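Local coordinates for protein group II chitinase (PDB 6JAV) that probably cleaves chitin as a family 18 endochitinase, the chain described being catalytic domain 1 of the longer protein with an inhibitor bound, at residues 254-259 against 315-320; 97-102 against 142-147; 330-335 against 370-375. One frame throughout, in Å; residues are numbered along the deposited sequence.

Contact 1: residues 254-259 against 315-320; sequences SFTIEN and KGNQWV. Unlike the reference sequence in segment 254-259: E258 (reference Gly), N259 (reference Asp).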
# COMPACT_ATOMS: atom_id res chain seq x y z
N SER A 254 8.43 2.22 -13.27
CA SER A 254 8.94 2.36 -14.63
C SER A 254 10.23 3.17 -14.65
O SER A 254 10.49 3.99 -13.76
CB SER A 254 7.91 3.04 -15.53
OG SER A 254 7.80 4.38 -15.15
N PHE A 255 11.02 2.92 -15.69
CA PHE A 255 12.39 3.44 -15.77
C PHE A 255 12.69 3.80 -17.22
O PHE A 255 12.24 3.11 -18.14
CB PHE A 255 13.42 2.36 -15.37
CG PHE A 255 13.23 1.74 -13.99
CD1 PHE A 255 12.24 0.79 -13.77
CD2 PHE A 255 14.11 2.04 -12.95
CE1 PHE A 255 12.08 0.19 -12.52
CE2 PHE A 255 13.95 1.44 -11.70
CZ PHE A 255 12.95 0.51 -11.49
N THR A 256 13.46 4.87 -17.41
CA THR A 256 14.08 5.18 -18.70
C THR A 256 15.51 4.65 -18.67
O THR A 256 16.33 5.13 -17.88
CB THR A 256 14.02 6.68 -18.99
OG1 THR A 256 12.65 7.10 -19.12
CG2 THR A 256 14.74 7.00 -20.32
N ILE A 257 15.78 3.64 -19.47
CA ILE A 257 17.08 2.98 -19.43
C ILE A 257 18.06 3.75 -20.31
O ILE A 257 17.69 4.33 -21.34
CB ILE A 257 17.02 1.48 -19.78
CG1 ILE A 257 16.38 1.27 -21.14
CG2 ILE A 257 16.24 0.74 -18.70
CD1 ILE A 257 16.39 -0.18 -21.60
N GLU A 258 19.32 3.75 -19.88
CA GLU A 258 20.35 4.51 -20.59
C GLU A 258 20.63 3.96 -21.97
O GLU A 258 21.12 4.70 -22.83
CB GLU A 258 21.65 4.49 -19.79
CG GLU A 258 21.68 5.47 -18.64
CD GLU A 258 23.07 5.62 -18.05
OE1 GLU A 258 23.99 4.94 -18.54
OE2 GLU A 258 23.22 6.41 -17.09
N ASN A 259 20.32 2.69 -22.21
CA ASN A 259 20.81 2.02 -23.41
C ASN A 259 19.79 0.94 -23.78
O ASN A 259 19.61 -0.02 -23.03
CB ASN A 259 22.17 1.40 -23.11
CG ASN A 259 22.99 1.18 -24.34
OD1 ASN A 259 23.51 2.13 -24.93
ND2 ASN A 259 23.12 -0.08 -24.75
N LYS A 315 10.31 -1.83 -23.90
CA LYS A 315 10.26 -1.49 -25.32
C LYS A 315 11.08 -0.23 -25.50
O LYS A 315 10.88 0.76 -24.79
CB LYS A 315 8.83 -1.28 -25.80
CG LYS A 315 8.79 -1.02 -27.32
CD LYS A 315 7.39 -0.94 -27.84
CE LYS A 315 7.40 -0.81 -29.36
NZ LYS A 315 6.03 -0.49 -29.86
N GLY A 316 12.02 -0.27 -26.45
CA GLY A 316 12.87 0.89 -26.64
C GLY A 316 13.64 1.16 -25.37
O GLY A 316 14.24 0.26 -24.78
N ASN A 317 13.59 2.41 -24.90
CA ASN A 317 14.28 2.78 -23.67
C ASN A 317 13.34 2.82 -22.45
O ASN A 317 13.69 3.42 -21.44
CB ASN A 317 15.05 4.10 -23.84
CG ASN A 317 14.15 5.33 -23.87
OD1 ASN A 317 12.92 5.24 -23.96
ND2 ASN A 317 14.78 6.50 -23.81
N GLN A 318 12.18 2.19 -22.54
CA GLN A 318 11.23 2.13 -21.42
C GLN A 318 11.21 0.73 -20.83
O GLN A 318 11.24 -0.26 -21.57
CB GLN A 318 9.84 2.49 -21.91
CG GLN A 318 9.76 3.93 -22.41
CD GLN A 318 10.11 4.92 -21.33
OE1 GLN A 318 9.40 5.03 -20.32
NE2 GLN A 318 11.21 5.63 -21.50
N TRP A 319 11.15 0.65 -19.50
CA TRP A 319 11.26 -0.63 -18.80
C TRP A 319 10.38 -0.55 -17.54
O TRP A 319 10.43 0.47 -16.84
CB TRP A 319 12.74 -0.80 -18.40
CG TRP A 319 13.23 -2.14 -17.93
CD1 TRP A 319 13.99 -3.05 -18.65
CD2 TRP A 319 13.14 -2.67 -16.60
NE1 TRP A 319 14.33 -4.13 -17.85
CE2 TRP A 319 13.82 -3.92 -16.59
CE3 TRP A 319 12.52 -2.23 -15.41
CZ2 TRP A 319 13.91 -4.72 -15.45
CZ3 TRP A 319 12.62 -3.03 -14.26
CH2 TRP A 319 13.30 -4.26 -14.30
N VAL A 320 9.60 -1.59 -17.26
CA VAL A 320 8.70 -1.54 -16.10
C VAL A 320 8.68 -2.89 -15.40
O VAL A 320 8.66 -3.94 -16.05
CB VAL A 320 7.28 -1.10 -16.53
CG1 VAL A 320 6.64 -2.10 -17.47
CG2 VAL A 320 6.37 -0.86 -15.28
O HOH W 1 17.60 6.60 -23.38
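S254 to T256 pair antiparallel with Q318 to V320 in the insertion domain that many family 18 chitinases, this one among them, carry on the TIM barrel. F255 and W319 make the hydrogen-bonded pair: F255 N donates to W319 O at 2.8 Å, and W319 N returns a bond of 3.0 Å to F255 O. Beyond the ladder, I257 N reaches N317 O (2.9 Å), so the bonding runs on into the type II' turn from K315 to Q318, where G316 takes a positive phi.

The two sheet faces differ in chemistry. On one, F255 and W319 run alongside each other, their side chains leaving the strands in the same direction. W319 holds CG anti to its backbone N (chi1 -167°), and its six-membered ring presents an edge to the face of F255 in an offset edge-to-face pair, centroids 5.3 Å apart and planes at 84°. The closest ring atoms are F255 CD1 and W319 CE3, at 3.4 Å. I257 CG2 adds an apolar contact with W319 CB (3.8 Å), while W319 also stacks with Y312 and donates from NE1 to H263 O.

The other face is polar at T256 and Q318. The Q318 side chain is bent at chi2; its NE2 donates to T256 OG1 at 3.1 Å and to N317 OD1 at 3.0 Å. The latter bond lies in the Q318 amide plane but approaches from above the N317 carbonyl plane. With OE1 bonded to E274 N, both ends of the Q318 amide are fixed; T256 OG1 has a further partner in G272 O. A water bridges I257 O and N317 ND2. This is a barrel strand prolonged outward to meet one arm of a tight-turned hairpin, the sheet architecture of the chitinase insertion domain.

Contact 2: residues 97-102 against 142-147; sequences LVNDPA and DSDKQG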
# COMPACT_ATOMS: atom_id res chain seq x y z
N LEU A 97 3.74 16.58 15.98
CA LEU A 97 2.58 16.06 16.69
C LEU A 97 2.99 15.01 17.71
O LEU A 97 2.65 15.11 18.90
CB LEU A 97 1.60 15.47 15.68
CG LEU A 97 0.45 14.65 16.29
CD1 LEU A 97 -0.47 15.51 17.18
CD2 LEU A 97 -0.39 13.98 15.18
N VAL A 98 3.70 13.97 17.27
CA VAL A 98 3.89 12.81 18.15
C VAL A 98 4.85 13.11 19.29
O VAL A 98 4.86 12.39 20.29
CB VAL A 98 4.30 11.51 17.42
CG1 VAL A 98 3.27 11.16 16.33
CG2 VAL A 98 5.71 11.63 16.83
N ASN A 99 5.69 14.14 19.15
CA ASN A 99 6.64 14.50 20.21
C ASN A 99 6.04 15.46 21.25
O ASN A 99 6.76 15.90 22.14
CB ASN A 99 7.91 15.08 19.60
CG ASN A 99 8.83 14.01 19.08
OD1 ASN A 99 9.56 13.37 19.86
ND2 ASN A 99 8.79 13.77 17.76
N ASP A 100 4.75 15.77 21.15
CA ASP A 100 4.08 16.77 22.00
C ASP A 100 2.87 16.11 22.66
O ASP A 100 1.82 15.94 22.02
CB ASP A 100 3.68 17.94 21.10
CG ASP A 100 2.99 19.08 21.83
OD1 ASP A 100 2.50 18.90 22.96
OD2 ASP A 100 2.89 20.17 21.21
N PRO A 101 2.98 15.69 23.94
CA PRO A 101 1.83 15.00 24.56
C PRO A 101 0.53 15.79 24.53
O PRO A 101 -0.55 15.20 24.35
CB PRO A 101 2.32 14.72 26.00
CG PRO A 101 3.83 14.67 25.87
CD PRO A 101 4.17 15.70 24.81
N ALA A 102 0.58 17.11 24.75
CA ALA A 102 -0.64 17.90 24.72
C ALA A 102 -1.26 17.91 23.32
O ALA A 102 -2.49 17.87 23.18
CB ALA A 102 -0.37 19.34 25.20
N ASP A 142 15.10 10.28 16.86
CA ASP A 142 14.79 8.96 17.39
C ASP A 142 13.52 8.95 18.23
O ASP A 142 12.79 7.94 18.24
CB ASP A 142 16.00 8.51 18.22
CG ASP A 142 15.76 7.22 18.96
OD1 ASP A 142 16.01 6.15 18.37
OD2 ASP A 142 15.33 7.27 20.14
N SER A 143 13.20 10.05 18.91
CA SER A 143 11.99 10.11 19.74
C SER A 143 10.69 10.00 18.93
O SER A 143 9.63 9.83 19.54
CB SER A 143 11.98 11.40 20.56
OG SER A 143 12.09 12.54 19.73
N ASP A 144 10.76 10.08 17.59
CA ASP A 144 9.59 9.74 16.78
C ASP A 144 9.09 8.34 17.07
O ASP A 144 7.89 8.08 17.00
CB ASP A 144 9.92 9.83 15.29
CG ASP A 144 9.85 11.23 14.73
OD1 ASP A 144 9.60 12.19 15.48
OD2 ASP A 144 10.09 11.38 13.51
N LYS A 145 10.00 7.41 17.40
CA LYS A 145 9.59 6.03 17.69
C LYS A 145 8.70 5.98 18.92
O LYS A 145 7.58 5.44 18.87
CB LYS A 145 10.82 5.13 17.85
CG LYS A 145 10.41 3.71 18.12
CD LYS A 145 11.57 2.79 18.43
CE LYS A 145 12.43 2.61 17.25
NZ LYS A 145 13.57 1.69 17.59
N GLN A 146 9.17 6.53 20.04
CA GLN A 146 8.36 6.51 21.24
C GLN A 146 7.10 7.35 21.06
O GLN A 146 6.03 6.99 21.54
CB GLN A 146 9.19 7.00 22.44
CG GLN A 146 8.47 6.91 23.76
CD GLN A 146 8.11 5.47 24.14
OE1 GLN A 146 8.98 4.61 24.29
NE2 GLN A 146 6.82 5.20 24.29
N GLY A 147 7.22 8.48 20.36
CA GLY A 147 6.06 9.33 20.18
C GLY A 147 4.97 8.64 19.38
O GLY A 147 3.79 8.73 19.73
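The amide of N99 faces S143 and D144 at the start of helix 143-159 and uses both of its polar atoms on them. S143 OG donates to N99 OD1 at 2.7 Å, arriving tilted 29° from the carbonyl plane. On the nitrogen side, N99 ND2 gives a hydrogen to D144 OD1 at 2.9 Å; the acceptor lies in the amide plane, although the bond is bent to 136° at the hydrogen. The N99 and D144 side chains cross at about a right angle, with amide and carboxylate planes 41° apart. ND2 is bonded to S95 O as well, which helps fix the rotation of the amide.

D144 is itself heavily bonded: OD1 also meets S95 OG, while OD2 takes K131 N and W133 NE1, donors that would be expected to favour the charged carboxylate buried there. In TIM-barrel terms the contact lies between the helical segments that follow two successive barrel strands, 78-84 and 122-126, and both V98 and D144 rest on W127, just past the second of these.

Next to the N99 bonds, V98 and G147 meet closely. CB of V98 is directed at the helix and lies 3.5 Å from G147 C, and V98 O comes within 3.3 Å of G147 CA, an approach that the absence of a side chain on G147 permits. V98 O also accepts a hydrogen bond from R104 NH1.

Contact 3: residues 330-335 against 370-375; sequences KKVNFI and TELLNP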
# COMPACT_ATOMS: atom_id res chain seq x y z
N LYS A 330 1.59 -17.01 -6.34
CA LYS A 330 2.71 -17.44 -5.51
C LYS A 330 2.75 -16.66 -4.19
O LYS A 330 2.94 -17.23 -3.11
CB LYS A 330 4.01 -17.26 -6.29
CG LYS A 330 5.26 -17.70 -5.58
CD LYS A 330 5.58 -19.15 -5.86
CE LYS A 330 6.88 -19.58 -5.18
NZ LYS A 330 8.08 -19.04 -5.84
N LYS A 331 2.57 -15.34 -4.27
CA LYS A 331 2.57 -14.52 -3.07
C LYS A 331 1.43 -14.89 -2.13
O LYS A 331 1.62 -14.90 -0.90
CB LYS A 331 2.51 -13.03 -3.45
CG LYS A 331 3.80 -12.52 -4.03
CD LYS A 331 3.71 -11.04 -4.35
CE LYS A 331 5.07 -10.50 -4.79
NZ LYS A 331 5.06 -9.02 -4.98
N VAL A 332 0.24 -15.18 -2.65
CA VAL A 332 -0.87 -15.56 -1.78
C VAL A 332 -0.64 -16.94 -1.16
O VAL A 332 -1.00 -17.18 -0.00
CB VAL A 332 -2.23 -15.43 -2.50
CG1 VAL A 332 -3.36 -15.87 -1.59
CG2 VAL A 332 -2.46 -13.96 -2.93
N ASN A 333 -0.04 -17.88 -1.91
CA ASN A 333 0.33 -19.15 -1.28
C ASN A 333 1.34 -18.92 -0.16
O ASN A 333 1.29 -19.61 0.88
CB ASN A 333 0.87 -20.11 -2.33
CG ASN A 333 -0.25 -20.83 -3.06
OD1 ASN A 333 -0.41 -20.70 -4.27
ND2 ASN A 333 -1.03 -21.60 -2.31
N PHE A 334 2.23 -17.94 -0.32
CA PHE A 334 3.17 -17.57 0.75
C PHE A 334 2.43 -17.05 1.97
O PHE A 334 2.71 -17.45 3.11
CB PHE A 334 4.15 -16.54 0.18
CG PHE A 334 5.07 -15.91 1.18
CD1 PHE A 334 6.27 -16.52 1.51
CD2 PHE A 334 4.77 -14.66 1.74
CE1 PHE A 334 7.16 -15.91 2.41
CE2 PHE A 334 5.66 -14.06 2.65
CZ PHE A 334 6.86 -14.70 2.98
N ILE A 335 1.44 -16.17 1.75
CA ILE A 335 0.60 -15.66 2.84
C ILE A 335 -0.02 -16.82 3.62
O ILE A 335 0.05 -16.87 4.86
CB ILE A 335 -0.47 -14.72 2.26
CG1 ILE A 335 0.18 -13.41 1.79
CG2 ILE A 335 -1.64 -14.46 3.28
CD1 ILE A 335 -0.81 -12.53 0.97
N THR A 370 -9.25 -15.62 -5.31
CA THR A 370 -9.37 -17.03 -5.62
C THR A 370 -8.32 -17.84 -4.87
O THR A 370 -8.62 -18.92 -4.33
CB THR A 370 -9.25 -17.24 -7.12
OG1 THR A 370 -10.37 -16.62 -7.75
CG2 THR A 370 -9.23 -18.74 -7.46
N GLU A 371 -7.09 -17.34 -4.81
CA GLU A 371 -6.05 -18.08 -4.11
C GLU A 371 -6.29 -18.08 -2.59
O GLU A 371 -6.06 -19.11 -1.93
CB GLU A 371 -4.67 -17.57 -4.50
CG GLU A 371 -3.52 -18.53 -4.11
CD GLU A 371 -3.63 -19.92 -4.76
OE1 GLU A 371 -3.84 -20.01 -5.99
OE2 GLU A 371 -3.49 -20.93 -4.04
N LEU A 372 -6.75 -16.97 -2.02
CA LEU A 372 -7.05 -16.96 -0.58
C LEU A 372 -8.14 -17.96 -0.23
O LEU A 372 -8.11 -18.54 0.87
CB LEU A 372 -7.51 -15.57 -0.14
CG LEU A 372 -6.39 -14.53 0.02
CD1 LEU A 372 -7.04 -13.19 0.36
CD2 LEU A 372 -5.43 -14.95 1.15
N LEU A 373 -9.12 -18.14 -1.12
CA LEU A 373 -10.24 -19.05 -0.87
C LEU A 373 -9.92 -20.49 -1.23
O LEU A 373 -10.69 -21.38 -0.87
CB LEU A 373 -11.49 -18.58 -1.62
CG LEU A 373 -12.04 -17.24 -1.12
CD1 LEU A 373 -13.20 -16.78 -1.99
CD2 LEU A 373 -12.47 -17.33 0.34
N ASN A 374 -8.80 -20.74 -1.88
CA ASN A 374 -8.39 -22.09 -2.22
C ASN A 374 -7.77 -22.75 -0.98
O ASN A 374 -6.80 -22.22 -0.43
CB ASN A 374 -7.39 -21.99 -3.36
CG ASN A 374 -6.77 -23.30 -3.73
OD1 ASN A 374 -7.12 -24.32 -3.19
ND2 ASN A 374 -5.83 -23.27 -4.67
N PRO A 375 -8.31 -23.89 -0.51
CA PRO A 375 -7.77 -24.50 0.72
C PRO A 375 -6.37 -25.07 0.57
O PRO A 375 -5.64 -25.19 1.57
CB PRO A 375 -8.78 -25.62 1.03
CG PRO A 375 -9.96 -25.35 0.17
CD PRO A 375 -9.46 -24.63 -1.04
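V332 projects from helix 325-337 toward E371 and L372 of helix 363-373, and one of its methyls carries most of the apolar contact. Held anti to the backbone N (chi1 178°), V332 CG1 lies 3.6 Å from L372 CD2 and equally 3.6 Å from E371 CB. It also comes close to the L372 backbone, 3.6 Å from V332 CG1 to L372 N. The V332 and L372 side chains cross at about a right angle.

E371 holds CG anti to its N (chi1 -164°), which lays E371 CG 3.7 Å from V332 CB; the bend at chi2 (60°) then turns CD aside, and the carboxylate passes across N333. OE2 forms a salt bridge with K336, one turn further along the opposing helix; the same lysine bonds to N374 O, so its ammonium group joins two points of the second segment.

These two helices are neighbours in the outer layer of the TIM barrel, on either side of strand 342-346 in the sequence. I335 touches the far end of L372 more loosely, I335 CG2 to L372 CD2 at 4.4 Å, and packs inward on M246 and M248 of the barrel strand 244-257. L372, for its part, reaches Y7 near the N terminus.

Overall arrangement
From the N terminus, contact 2 comes first: it closes a loop of 39 residues that holds most of helix 101-118 and strand 122-126, and joins neighbouring helical segments of the barrel's outer layer. Strand 244-257 then leaves the barrel and enters contact 1, whose 55 intervening residues make up most of the insertion domain. Strand 318-321 leads almost directly into helix 325-337, where contact 3 opens; it closes after 34 residues by tying the final helix to its neighbour in the barrel's outer layer. The three loops run in series, neither nesting nor crossing. Contacts 2 and 3 lie on opposite sides of the chain's centre, while contacts 1 and 3 come within about 13 Å between nearest atoms.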